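Local coordinates for protein lysyl oxidase (PDB 1W7C) that probably catalyses oxidative deamination of primary amines, including lysine side chains, with a copper ion and a topaquinone cofactor, at residues A[342-347]-A[486-491]; A[454-459]-A[669-674]; A[579-584]-A[651-656]. One frame throughout, in Å; residues are numbered along the deposited sequence. Where two conformers were deposited one is given.

Contacts 1 and 3 meet at the copper ion, which takes two histidines from 486-491 and one from 651-656, carried on neighbouring antiparallel strands. Contact 1 is buried and pairs strand with strand; contact 3 is only partly buried and lays an irregular loop along a strand. The two are also joined by a hydrogen bond, Asp489 to His653, and a salt bridge, Glu343 to Arg583. Contact 2 lies nearer the centre of the chain, about 18 Å from contact 1 between centres, and has no metal of its own: regular strand pairing, apolar on one face, polar on the other. It touches contact 3 through Ala671 and Leu652. All three border the second subunit.

Contact 1 (A[342-347]-A[486-491]); sequences AEYGSD and SFHDHV. With CU (copper (II) ion), chain C.
His488 sets its CB over the centre of the Tyr344 ring, a CH-pi contact 3.5 Å from CB to the ring centroid. Its CG lies between the backbone N and the carbonyl carbon (chi1 57°), beside the Tyr344 ring, and the imidazole runs on alongside the phenol. The two planes are 19° apart but slid past each other, leaving Tyr344 OH above the imidazole centre. His488 ND1 donates to Ser486 O at 3.0 Å, an oxygen in the ring plane, which helps fix the rotation of the ring. NE2 of His488 and NE2 of His490 each bind the copper ion at 2.0 Å; a water also binds. These two form the His-X-His pair of copper amine oxidases, two residues apart and so on one sheet face, with His654 as the third histidine. Behind this shell Glu343 and Asp489 form an antiparallel hydrogen-bonded pair, Glu343 N to Asp489 O being 2.9 Å. The carboxylates of Glu343 and Asp489 lie on the sheet face away from the copper, where one water donates to both. Glu343 OE2 and Asp489 OD2 stand 4.7 Å apart, a like-charge approach probably eased by Arg583, salt-bridged to Glu343, and by His653, bonded to Asp489. Strand 355-357 pairs with 329-344 on the side away from 488-498, 642-654 pairs with 488-498 on its other side, and Lys530 of the second subunit bonds to Glu343 O.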
ATOM      1  N   ALA A 342     -17.560   3.106  12.992  1.00 13.90           N
ATOM      2  CA  ALA A 342     -16.508   3.501  13.901  1.00 14.04           C
ATOM      3  C   ALA A 342     -16.913   3.032  15.278  1.00 14.58           C
ATOM      4  O   ALA A 342     -17.885   3.557  15.855  1.00 14.72           O
ATOM      5  CB  ALA A 342     -16.288   5.002  13.883  1.00 15.80           C
ATOM      6  N   GLU A 343     -16.233   1.996  15.778  1.00 14.52           N
ATOM      7  CA  GLU A 343     -16.630   1.297  16.966  1.00 13.91           C
ATOM      8  C   GLU A 343     -15.547   1.461  18.040  1.00 15.21           C
ATOM      9  O   GLU A 343     -14.415   0.998  17.852  1.00 13.93           O
ATOM     10  CB  GLU A 343     -16.817  -0.189  16.653  1.00 14.23           C
ATOM     11  CG  GLU A 343     -17.276  -1.019  17.847  1.00 14.80           C
ATOM     12  CD  GLU A 343     -17.282  -2.506  17.598  1.00 14.61           C
ATOM     13  OE1 GLU A 343     -17.868  -3.210  18.442  1.00 15.55           O
ATOM     14  OE2 GLU A 343     -16.629  -2.963  16.631  1.00 15.15           O
ATOM     15  N   TYR A 344     -15.902   2.103  19.140  1.00 14.90           N
ATOM     16  CA  TYR A 344     -14.947   2.494  20.190  1.00 15.19           C
ATOM     17  C   TYR A 344     -14.934   1.519  21.336  1.00 15.69           C
ATOM     18  O   TYR A 344     -15.980   0.936  21.663  1.00 17.35           O
ATOM     19  CB  TYR A 344     -15.265   3.924  20.699  1.00 15.86           C
ATOM     20  CG  TYR A 344     -14.963   4.978  19.668  1.00 14.69           C
ATOM     21  CD1 TYR A 344     -15.755   5.121  18.537  1.00 15.63           C
ATOM     22  CD2 TYR A 344     -13.849   5.831  19.779  1.00 16.08           C
ATOM     23  CE1 TYR A 344     -15.459   6.035  17.568  1.00 16.38           C
ATOM     24  CE2 TYR A 344     -13.551   6.735  18.791  1.00 17.28           C
ATOM     25  CZ  TYR A 344     -14.357   6.826  17.694  1.00 16.94           C
ATOM     26  OH  TYR A 344     -14.036   7.737  16.729  1.00 20.91           O
ATOM     27  N   GLY A 345     -13.749   1.340  21.928  1.00 15.32           N
ATOM     28  CA  GLY A 345     -13.604   0.626  23.186  1.00 16.46           C
ATOM     29  C   GLY A 345     -13.127   1.583  24.255  1.00 16.47           C
ATOM     30  O   GLY A 345     -12.233   2.375  24.002  1.00 17.24           O
ATOM     31  N   SER A 346     -13.683   1.494  25.466  1.00 16.49           N
ATOM     32  CA  SER A 346     -13.355   2.498  26.478  1.00 16.19           C
ATOM     33  C   SER A 346     -13.724   2.042  27.857  1.00 16.14           C
ATOM     34  O   SER A 346     -14.472   1.101  28.016  1.00 16.49           O
ATOM     35  CB  SER A 346     -14.168   3.755  26.177  1.00 16.91           C
ATOM     36  OG  SER A 346     -13.930   4.822  27.076  1.00 17.56           O
ATOM     37  N   ASP A 347     -13.132   2.705  28.838  1.00 16.46           N
ATOM     38  CA  ASP A 347     -13.546   2.566  30.210  1.00 17.75           C
ATOM     39  C   ASP A 347     -14.786   3.371  30.530  1.00 17.01           C
ATOM     40  O   ASP A 347     -15.390   3.136  31.583  1.00 18.80           O
ATOM     41  CB  ASP A 347     -12.424   2.983  31.184  1.00 19.72           C
ATOM     42  CG  ASP A 347     -11.936   4.432  30.972  1.00 20.66           C
ATOM     43  OD1 ASP A 347     -11.869   4.899  29.799  1.00 19.91           O
ATOM     44  OD2 ASP A 347     -11.537   5.141  31.923  1.00 19.38           O
ATOM     45  N   SER A 486      -8.750   7.419  22.599  0.60 16.82           N
ATOM     46  CA  SER A 486      -9.616   6.252  22.659  0.60 18.95           C
ATOM     47  C   SER A 486      -9.465   5.293  21.461  0.60 19.34           C
ATOM     48  O   SER A 486      -9.566   5.653  20.316  0.60 19.24           O
ATOM     49  CB  SER A 486     -11.079   6.683  22.774  0.60 32.92           C
ATOM     50  OG  SER A 486     -11.368   7.154  24.077  0.60 20.54           O
ATOM     51  N   PHE A 487      -9.323   4.045  21.767  0.60 20.35           N
ATOM     52  CA  PHE A 487      -9.132   3.015  20.774  1.00 16.22           C
ATOM     53  C   PHE A 487     -10.398   2.675  19.986  1.00 16.01           C
ATOM     54  O   PHE A 487     -11.473   2.508  20.578  1.00 17.54           O
ATOM     55  CB  PHE A 487      -8.699   1.836  21.627  1.00 19.13           C
ATOM     56  CG  PHE A 487      -8.340   0.563  20.912  1.00 16.74           C
ATOM     57  CD1 PHE A 487      -8.456  -0.655  21.600  1.00 20.41           C
ATOM     58  CD2 PHE A 487      -7.760   0.545  19.675  1.00 15.96           C
ATOM     59  CE1 PHE A 487      -8.075  -1.841  21.012  1.00 27.24           C
ATOM     60  CE2 PHE A 487      -7.381  -0.668  19.088  1.00 18.23           C
ATOM     61  CZ  PHE A 487      -7.551  -1.836  19.747  1.00 23.00           C
ATOM     62  N   HIS A 488     -10.299   2.608  18.660  1.00 15.56           N
ATOM     63  CA  HIS A 488     -11.478   2.317  17.857  1.00 15.77           C
ATOM     64  C   HIS A 488     -11.103   1.617  16.576  1.00 14.63           C
ATOM     65  O   HIS A 488      -9.964   1.696  16.107  1.00 15.61           O
ATOM     66  CB  HIS A 488     -12.286   3.582  17.572  1.00 16.77           C
ATOM     67  CG  HIS A 488     -11.487   4.645  16.879  1.00 16.17           C
ATOM     68  ND1 HIS A 488     -10.570   5.434  17.547  1.00 18.45           N
ATOM     69  CD2 HIS A 488     -11.428   5.035  15.571  1.00 17.84           C
ATOM     70  CE1 HIS A 488      -9.987   6.257  16.685  1.00 20.84           C
ATOM     71  NE2 HIS A 488     -10.494   6.044  15.481  1.00 18.49           N
ATOM     72  N   ASP A 489     -12.076   0.892  16.023  1.00 13.68           N
ATOM     73  CA  ASP A 489     -11.983   0.325  14.702  1.00 14.08           C
ATOM     74  C   ASP A 489     -12.798   1.140  13.718  1.00 13.55           C
ATOM     75  O   ASP A 489     -13.941   1.498  13.996  1.00 15.03           O
ATOM     76  CB  ASP A 489     -12.548  -1.101  14.671  1.00 14.42           C
ATOM     77  CG  ASP A 489     -11.596  -2.141  15.199  1.00 14.31           C
ATOM     78  OD1 ASP A 489     -10.366  -1.874  15.267  1.00 15.15           O
ATOM     79  OD2 ASP A 489     -12.027  -3.241  15.572  1.00 14.85           O
ATOM     80  N   HIS A 490     -12.193   1.435  12.582  1.00 13.70           N
ATOM     81  CA  HIS A 490     -12.891   1.871  11.375  1.00 13.70           C
ATOM     82  C   HIS A 490     -13.032   0.631  10.493  1.00 14.35           C
ATOM     83  O   HIS A 490     -12.033  -0.047  10.257  1.00 15.52           O
ATOM     84  CB  HIS A 490     -12.074   2.881  10.597  1.00 15.01           C
ATOM     85  CG  HIS A 490     -11.803   4.153  11.329  1.00 16.88           C
ATOM     86  ND1 HIS A 490     -12.654   5.234  11.287  1.00 19.23           N
ATOM     87  CD2 HIS A 490     -10.710   4.553  12.033  1.00 19.04           C
ATOM     88  CE1 HIS A 490     -12.117   6.234  11.966  1.00 19.91           C
ATOM     89  NE2 HIS A 490     -10.940   5.840  12.439  1.00 20.25           N
ATOM     90  N   VAL A 491     -14.229   0.344   9.983  1.00 12.64           N
ATOM     91  CA  VAL A 491     -14.406  -0.729   9.011  1.00 13.05           C
ATOM     92  C   VAL A 491     -15.376  -0.255   7.939  1.00 13.35           C
ATOM     93  O   VAL A 491     -16.392   0.388   8.256  1.00 13.72           O
ATOM     94  CB  VAL A 491     -14.856  -2.083   9.609  1.00 13.83           C
ATOM     95  CG1 VAL A 491     -14.530  -3.220   8.636  1.00 15.04           C
ATOM     96  CG2 VAL A 491     -14.225  -2.342  10.961  1.00 15.20           C
TER
HETATM   97 CU    CU C 801      -9.725   6.773  13.753  1.00 20.69          CU
HETATM   98  O   HOH W   1     -14.059  -3.565  17.272  1.00 15.68           O
HETATM   99  O   HOH W   2     -12.654   7.112  26.553  1.00 20.81           O
HETATM  100  O   HOH W   3     -10.510   8.826  13.954  1.00 33.71           O

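Contact 2 (A[454-459]-A[669-674])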
ATOM      1  N   VAL A 454      -9.126   0.467  -5.190  1.00 12.50           N
ATOM      2  CA  VAL A 454     -10.108   1.107  -4.341  1.00 12.54           C
ATOM      3  C   VAL A 454      -9.402   1.427  -3.027  1.00 11.86           C
ATOM      4  O   VAL A 454      -8.827   0.526  -2.413  1.00 12.83           O
ATOM      5  CB  VAL A 454     -11.288   0.183  -4.110  1.00 13.46           C
ATOM      6  CG1 VAL A 454     -12.276   0.794  -3.121  1.00 15.17           C
ATOM      7  CG2 VAL A 454     -11.973  -0.170  -5.381  1.00 14.38           C
ATOM      8  N   SER A 455      -9.464   2.688  -2.588  1.00 12.58           N
ATOM      9  CA  SER A 455      -8.805   3.029  -1.344  1.00 13.51           C
ATOM     10  C   SER A 455      -9.565   4.052  -0.534  1.00 12.64           C
ATOM     11  O   SER A 455     -10.405   4.813  -1.048  1.00 13.00           O
ATOM     12  CB  SER A 455      -7.399   3.537  -1.606  1.00 14.25           C
ATOM     13  OG  SER A 455      -7.391   4.777  -2.257  1.00 15.20           O
ATOM     14  N   VAL A 456      -9.232   4.085   0.749  1.00 12.42           N
ATOM     15  CA  VAL A 456      -9.713   5.102   1.657  1.00 13.27           C
ATOM     16  C   VAL A 456      -8.565   5.568   2.543  1.00 11.95           C
ATOM     17  O   VAL A 456      -7.684   4.776   2.897  1.00 13.56           O
ATOM     18  CB  VAL A 456     -10.901   4.587   2.515  1.00 13.64           C
ATOM     19  CG1 VAL A 456     -10.509   3.438   3.405  1.00 16.00           C
ATOM     20  CG2 VAL A 456     -11.531   5.683   3.330  1.00 14.96           C
ATOM     21  N   ARG A 457      -8.589   6.858   2.883  1.00 12.74           N
ATOM     22  CA  ARG A 457      -7.712   7.412   3.908  1.00 12.99           C
ATOM     23  C   ARG A 457      -8.579   8.228   4.862  1.00 13.78           C
ATOM     24  O   ARG A 457      -9.553   8.847   4.441  1.00 14.21           O
ATOM     25  CB  ARG A 457      -6.637   8.311   3.287  1.00 13.98           C
ATOM     26  CG  ARG A 457      -5.728   7.555   2.298  1.00 14.17           C
ATOM     27  CD  ARG A 457      -4.767   8.475   1.619  1.00 14.71           C
ATOM     28  NE  ARG A 457      -3.858   7.796   0.696  1.00 15.17           N
ATOM     29  CZ  ARG A 457      -2.726   7.185   1.060  1.00 16.90           C
ATOM     30  NH1 ARG A 457      -2.322   7.170   2.308  1.00 15.68           N
ATOM     31  NH2 ARG A 457      -1.957   6.609   0.135  1.00 19.12           N
ATOM     32  N   ALA A 458      -8.213   8.272   6.131  1.00 17.62           N
ATOM     33  CA  ALA A 458      -8.962   9.050   7.126  1.00 20.66           C
ATOM     34  C   ALA A 458      -8.083  10.178   7.716  1.00 23.98           C
ATOM     35  O   ALA A 458      -6.835  10.055   7.875  1.00 21.24           O
ATOM     36  CB  ALA A 458      -9.437   8.145   8.222  1.00 39.91           C
ATOM     37  N   ALA A 459      -8.712  11.258   8.087  1.00 21.60           N
ATOM     38  CA  ALA A 459      -8.022  12.362   8.748  1.00 22.14           C
ATOM     39  C   ALA A 459      -9.101  13.001   9.659  1.00 21.90           C
ATOM     40  O   ALA A 459     -10.236  12.484   9.830  1.00 23.26           O
ATOM     41  CB  ALA A 459      -7.419  13.408   7.728  1.00 22.66           C
ATOM     42  N   ALA A 669      -3.067   6.500   7.663  1.00 18.02           N
ATOM     43  CA  ALA A 669      -4.415   5.984   7.927  1.00 18.24           C
ATOM     44  C   ALA A 669      -5.052   5.591   6.597  1.00 17.90           C
ATOM     45  O   ALA A 669      -5.947   6.254   6.128  1.00 23.26           O
ATOM     46  CB  ALA A 669      -5.264   7.050   8.648  1.00 20.74           C
ATOM     47  N   HIS A 670      -4.539   4.517   6.014  1.00 21.80           N
ATOM     48  CA  HIS A 670      -4.793   4.133   4.617  1.00 19.80           C
ATOM     49  C   HIS A 670      -5.179   2.676   4.530  1.00 14.52           C
ATOM     50  O   HIS A 670      -4.625   1.831   5.233  1.00 16.65           O
ATOM     51  CB  HIS A 670      -3.493   4.259   3.873  1.00 26.79           C
ATOM     52  CG  HIS A 670      -3.555   3.938   2.405  1.00 22.17           C
ATOM     53  ND1 HIS A 670      -2.584   3.184   1.790  1.00 31.88           N
ATOM     54  CD2 HIS A 670      -4.443   4.266   1.430  1.00 20.57           C
ATOM     55  CE1 HIS A 670      -2.864   3.054   0.508  1.00 37.51           C
ATOM     56  NE2 HIS A 670      -3.982   3.707   0.258  1.00 23.96           N
ATOM     57  N   ALA A 671      -6.133   2.396   3.662  1.00 13.98           N
ATOM     58  CA  ALA A 671      -6.537   1.025   3.378  1.00 12.52           C
ATOM     59  C   ALA A 671      -6.893   0.925   1.896  1.00 13.28           C
ATOM     60  O   ALA A 671      -7.394   1.884   1.304  1.00 13.42           O
ATOM     61  CB  ALA A 671      -7.708   0.637   4.236  1.00 13.66           C
ATOM     62  N   SER A 672      -6.601  -0.233   1.281  1.00 12.87           N
ATOM     63  CA  SER A 672      -6.850  -0.329  -0.174  1.00 12.12           C
ATOM     64  C   SER A 672      -6.985  -1.802  -0.559  1.00 13.66           C
ATOM     65  O   SER A 672      -6.491  -2.710   0.127  1.00 12.83           O
ATOM     66  CB  SER A 672      -5.726   0.294  -1.002  1.00 13.57           C
ATOM     67  OG  SER A 672      -4.511  -0.456  -0.863  1.00 16.17           O
ATOM     68  N   PHE A 673      -7.634  -2.038  -1.697  1.00 12.79           N
ATOM     69  CA  PHE A 673      -7.563  -3.344  -2.353  1.00 12.86           C
ATOM     70  C   PHE A 673      -7.528  -3.091  -3.870  1.00 11.99           C
ATOM     71  O   PHE A 673      -7.894  -2.011  -4.351  1.00 13.15           O
ATOM     72  CB  PHE A 673      -8.706  -4.306  -2.019  1.00 13.19           C
ATOM     73  CG  PHE A 673     -10.088  -3.826  -2.437  1.00 12.32           C
ATOM     74  CD1 PHE A 673     -10.630  -4.153  -3.674  1.00 13.42           C
ATOM     75  CD2 PHE A 673     -10.866  -3.111  -1.554  1.00 13.64           C
ATOM     76  CE1 PHE A 673     -11.902  -3.747  -4.023  1.00 14.85           C
ATOM     77  CE2 PHE A 673     -12.143  -2.718  -1.886  1.00 14.51           C
ATOM     78  CZ  PHE A 673     -12.673  -3.044  -3.134  1.00 14.21           C
ATOM     79  N   MET A 674      -7.042  -4.091  -4.602  1.00 13.11           N
ATOM     80  CA  MET A 674      -6.980  -4.022  -6.058  1.00 12.38           C
ATOM     81  C   MET A 674      -7.812  -5.180  -6.660  1.00 13.37           C
ATOM     82  O   MET A 674      -7.936  -6.245  -6.098  1.00 12.71           O
ATOM     83  CB  MET A 674      -5.547  -4.124  -6.589  1.00 13.63           C
ATOM     84  CG  MET A 674      -4.787  -2.827  -6.583  1.00 16.16           C
ATOM     85  SD  MET A 674      -3.116  -3.036  -7.144  1.00 19.38           S
ATOM     86  CE  MET A 674      -2.724  -1.511  -7.580  1.00 22.90           C
TER
HETATM   87  O   HOH W   4      -4.842   5.317  -2.169  0.50 19.19           O
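Arg457 turns its CG anti to the carbonyl carbon (chi1 -61°) and His670 its CG anti to the backbone N (chi1 -179°), and with the arginine chain extended from CG to NE the two flat groups end up stacked. Their planes are 4° apart. His670 CD2 stands over the centre of the guanidinium, 3.4 Å from Arg457 CZ. Arg457 NH2 lies over the centre of the imidazole, 3.5 Å from His670 NE2. Arg457 NH1 also bonds to Phe666 O, and Tyr408 of the second subunit makes a cation-pi contact with the same group. An alanine in place of this arginine would probably leave the imidazole without its stacked cover and would take this cationic partner from Phe666 O and from Tyr408 of the second subunit. On the same face a water joins Ser455 OG, at 2.6 Å, to His670 NE2, at 3.0 Å. The pairing belongs to the large beta sandwich of the copper amine oxidase catalytic domain, where strand 452-458 runs antiparallel to 670-678. Reciprocal backbone bonds tie Val454 to Phe673 and Val456 to Ala671, and Ala458 N donates to Ala669 O. The opposite face is apolar. Val454 CB sits above the Phe673 ring toward its rim, 3.6 Å from CZ, with CG1 and CG2 reaching CE2 and CE1. Val456 CG1 meets Ala671 CB at 4.0 Å. Strand 488-498 covers this face through Leu492, Tyr494 and Val496, and strand 642-654 adds Val648 and Leu650 against Ala671 and Phe673.

Contact 3 (A[579-584]-A[651-656]); sequences GGVHRI and GLHHLP. With CU (copper (II) ion), chain C.
Gly651 N donates to Gly579 O at 2.9 Å, a single backbone bond that sets the irregular loop 579-584 beside strand 642-654 of the catalytic beta sandwich. Both residues are glycines with no room for more: a CB on Gly579 would run into Gly651 O, and one on Gly651 into Val581 O. Gly580 then centres an inverse gamma turn, whose weak bond runs from Val581 N back to Gly579 O. After the turn the loop wraps the His653 ring on three sides. Val581 reaches it tip to tip and lays CG2 over one face, 4.0 Å from the ring centroid, while CB comes 3.5 Å from NE2. Ile584 crosses the other face with CD1, 3.8 Å from the centroid and 3.4 Å from ND1; both methyls sit toward the rim. At the edge, in the ring plane, His582 O approaches CE1 to 3.1 Å. With a methyl against each face and both nitrogens hydrogen-bonded, the ring is probably held in this rotation. Its nitrogens find acceptors beyond the loop: Asp489 at ND1, and Asn550 O of the second subunit at NE2. An acceptor at each nitrogen, one of them a carboxylate, could favour a positively charged imidazole. His582 points its CB away from the strand, and ND1 donates to Arg583 O from above the carbonyl plane. One residue past His653, His654 projects to the other side of the strand. CG, anti to the backbone N (chi1 -165°), extends the side chain toward the metal, and His654 ND1 binds the copper ion at 2.0 Å. Asp660 OD1 bonds to NE2 of that imidazole, and Pro656 CG lies 3.8 Å above its plane, over the ring centre.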
ATOM      1  N   GLY A 579      -4.635  -2.366   5.242  1.00 15.94           N
ATOM      2  CA  GLY A 579      -5.919  -2.234   5.887  1.00 15.45           C
ATOM      3  C   GLY A 579      -6.859  -3.370   5.639  1.00 13.89           C
ATOM      4  O   GLY A 579      -8.063  -3.228   5.696  1.00 14.42           O
ATOM      5  N   GLY A 580      -6.294  -4.558   5.450  1.00 13.85           N
ATOM      6  CA  GLY A 580      -7.089  -5.744   5.303  1.00 14.67           C
ATOM      7  C   GLY A 580      -7.417  -6.343   6.674  1.00 13.95           C
ATOM      8  O   GLY A 580      -7.035  -7.464   7.006  1.00 15.34           O
ATOM      9  N   VAL A 581      -8.196  -5.586   7.458  1.00 13.41           N
ATOM     10  CA  VAL A 581      -8.587  -5.952   8.802  1.00 13.94           C
ATOM     11  C   VAL A 581     -10.087  -5.794   9.004  1.00 13.54           C
ATOM     12  O   VAL A 581     -10.756  -5.076   8.292  1.00 15.32           O
ATOM     13  CB  VAL A 581      -7.816  -5.163   9.874  1.00 15.44           C
ATOM     14  CG1 VAL A 581      -6.271  -5.270   9.664  1.00 16.56           C
ATOM     15  CG2 VAL A 581      -8.217  -3.714   9.898  1.00 16.96           C
ATOM     16  N   HIS A 582     -10.593  -6.528   9.992  1.00 13.32           N
ATOM     17  CA  HIS A 582     -11.986  -6.520  10.384  1.00 13.66           C
ATOM     18  C   HIS A 582     -12.117  -6.201  11.881  1.00 13.36           C
ATOM     19  O   HIS A 582     -11.115  -5.999  12.570  1.00 13.76           O
ATOM     20  CB  HIS A 582     -12.653  -7.864  10.027  1.00 13.78           C
ATOM     21  CG  HIS A 582     -12.017  -9.055  10.663  1.00 13.48           C
ATOM     22  ND1 HIS A 582     -12.073  -9.323  12.011  1.00 14.14           N
ATOM     23  CD2 HIS A 582     -11.237 -10.020  10.126  1.00 15.28           C
ATOM     24  CE1 HIS A 582     -11.378 -10.425  12.272  1.00 16.22           C
ATOM     25  NE2 HIS A 582     -10.850 -10.855  11.145  1.00 16.06           N
ATOM     26  N   ARG A 583     -13.341  -6.154  12.382  1.00 13.03           N
ATOM     27  CA  ARG A 583     -13.568  -5.837  13.769  1.00 13.73           C
ATOM     28  C   ARG A 583     -12.811  -6.745  14.696  1.00 13.43           C
ATOM     29  O   ARG A 583     -12.762  -7.961  14.501  1.00 15.03           O
ATOM     30  CB  ARG A 583     -15.050  -5.957  14.132  1.00 13.50           C
ATOM     31  CG  ARG A 583     -15.971  -4.890  13.601  1.00 13.80           C
ATOM     32  CD  ARG A 583     -17.447  -5.221  13.892  1.00 13.42           C
ATOM     33  NE  ARG A 583     -17.731  -5.160  15.301  1.00 14.25           N
ATOM     34  CZ  ARG A 583     -18.661  -5.866  15.931  1.00 14.51           C
ATOM     35  NH1 ARG A 583     -19.386  -6.768  15.292  1.00 15.34           N
ATOM     36  NH2 ARG A 583     -18.859  -5.673  17.217  1.00 16.38           N
ATOM     37  N   ILE A 584     -12.282  -6.165  15.746  1.00 14.36           N
ATOM     38  CA  ILE A 584     -11.746  -6.901  16.909  1.00 15.52           C
ATOM     39  C   ILE A 584     -12.865  -7.425  17.789  1.00 14.68           C
ATOM     40  O   ILE A 584     -12.890  -8.603  18.135  1.00 15.55           O
ATOM     41  CB  ILE A 584     -10.779  -6.015  17.698  1.00 15.41           C
ATOM     42  CG1 ILE A 584      -9.593  -5.633  16.822  1.00 15.63           C
ATOM     43  CG2 ILE A 584     -10.328  -6.745  18.979  1.00 15.97           C
ATOM     44  CD1 ILE A 584      -8.712  -4.523  17.377  1.00 16.62           C
ATOM     45  N   GLY A 651     -10.246  -1.624   6.603  1.00 12.88           N
ATOM     46  CA  GLY A 651     -10.345  -1.191   7.975  1.00 15.14           C
ATOM     47  C   GLY A 651      -9.058  -0.692   8.556  1.00 14.16           C
ATOM     48  O   GLY A 651      -7.998  -0.825   7.943  1.00 14.77           O
ATOM     49  N   LEU A 652      -9.162  -0.141   9.757  1.00 13.10           N
ATOM     50  CA  LEU A 652      -8.034   0.367  10.533  1.00 13.09           C
ATOM     51  C   LEU A 652      -8.330   0.147  12.005  1.00 12.66           C
ATOM     52  O   LEU A 652      -9.409   0.527  12.481  1.00 14.88           O
ATOM     53  CB  LEU A 652      -7.874   1.875  10.316  0.60 23.35           C
ATOM     54  CG  LEU A 652      -7.746   2.386   8.871  0.60 19.65           C
ATOM     55  CD1 LEU A 652      -7.988   3.895   8.755  0.60 36.71           C
ATOM     56  CD2 LEU A 652      -6.376   2.083   8.235  0.60 23.99           C
ATOM     57  N   HIS A 653      -7.379  -0.412  12.726  1.00 13.66           N
ATOM     58  CA  HIS A 653      -7.401  -0.385  14.181  1.00 13.20           C
ATOM     59  C   HIS A 653      -6.646   0.861  14.626  1.00 14.68           C
ATOM     60  O   HIS A 653      -5.412   0.917  14.546  1.00 18.49           O
ATOM     61  CB  HIS A 653      -6.695  -1.599  14.764  1.00 13.90           C
ATOM     62  CG  HIS A 653      -7.171  -2.915  14.235  1.00 13.98           C
ATOM     63  ND1 HIS A 653      -8.503  -3.263  14.177  1.00 14.82           N
ATOM     64  CD2 HIS A 653      -6.483  -3.949  13.705  1.00 14.16           C
ATOM     65  CE1 HIS A 653      -8.601  -4.479  13.667  1.00 15.03           C
ATOM     66  NE2 HIS A 653      -7.390  -4.906  13.346  1.00 14.51           N
ATOM     67  N   HIS A 654      -7.365   1.869  15.074  1.00 14.60           N
ATOM     68  CA  HIS A 654      -6.793   3.191  15.329  1.00 14.25           C
ATOM     69  C   HIS A 654      -6.612   3.375  16.827  1.00 14.78           C
ATOM     70  O   HIS A 654      -7.566   3.413  17.583  1.00 15.43           O
ATOM     71  CB  HIS A 654      -7.691   4.261  14.752  1.00 14.95           C
ATOM     72  CG  HIS A 654      -7.058   5.598  14.638  1.00 16.57           C
ATOM     73  ND1 HIS A 654      -7.754   6.698  14.186  1.00 17.07           N
ATOM     74  CD2 HIS A 654      -5.772   6.009  14.784  1.00 18.10           C
ATOM     75  CE1 HIS A 654      -6.944   7.747  14.132  1.00 16.41           C
ATOM     76  NE2 HIS A 654      -5.734   7.355  14.495  1.00 18.65           N
ATOM     77  N   LEU A 655      -5.345   3.515  17.220  1.00 15.73           N
ATOM     78  CA  LEU A 655      -4.915   3.783  18.592  1.00 16.93           C
ATOM     79  C   LEU A 655      -4.173   5.130  18.520  1.00 14.61           C
ATOM     80  O   LEU A 655      -2.938   5.184  18.299  1.00 16.25           O
ATOM     81  CB  LEU A 655      -3.982   2.679  19.082  1.00 16.89           C
ATOM     82  CG  LEU A 655      -3.561   2.853  20.547  1.00 17.95           C
ATOM     83  CD1 LEU A 655      -4.738   2.630  21.498  1.00 18.34           C
ATOM     84  CD2 LEU A 655      -2.393   1.942  20.934  1.00 19.68           C
ATOM     85  N   PRO A 656      -4.894   6.230  18.631  1.00 14.09           N
ATOM     86  CA  PRO A 656      -4.279   7.533  18.422  1.00 14.55           C
ATOM     87  C   PRO A 656      -3.125   7.817  19.380  1.00 15.74           C
ATOM     88  O   PRO A 656      -3.143   7.460  20.528  1.00 16.89           O
ATOM     89  CB  PRO A 656      -5.428   8.502  18.625  1.00 15.08           C
ATOM     90  CG  PRO A 656      -6.636   7.708  18.184  1.00 16.19           C
ATOM     91  CD  PRO A 656      -6.359   6.357  18.752  1.00 15.15           C
TER
HETATM   92 CU    CU C 801      -9.725   6.773  13.753  1.00 20.69          CU
HETATM   93  O   HOH W   3     -10.510   8.826  13.954  1.00 33.71           O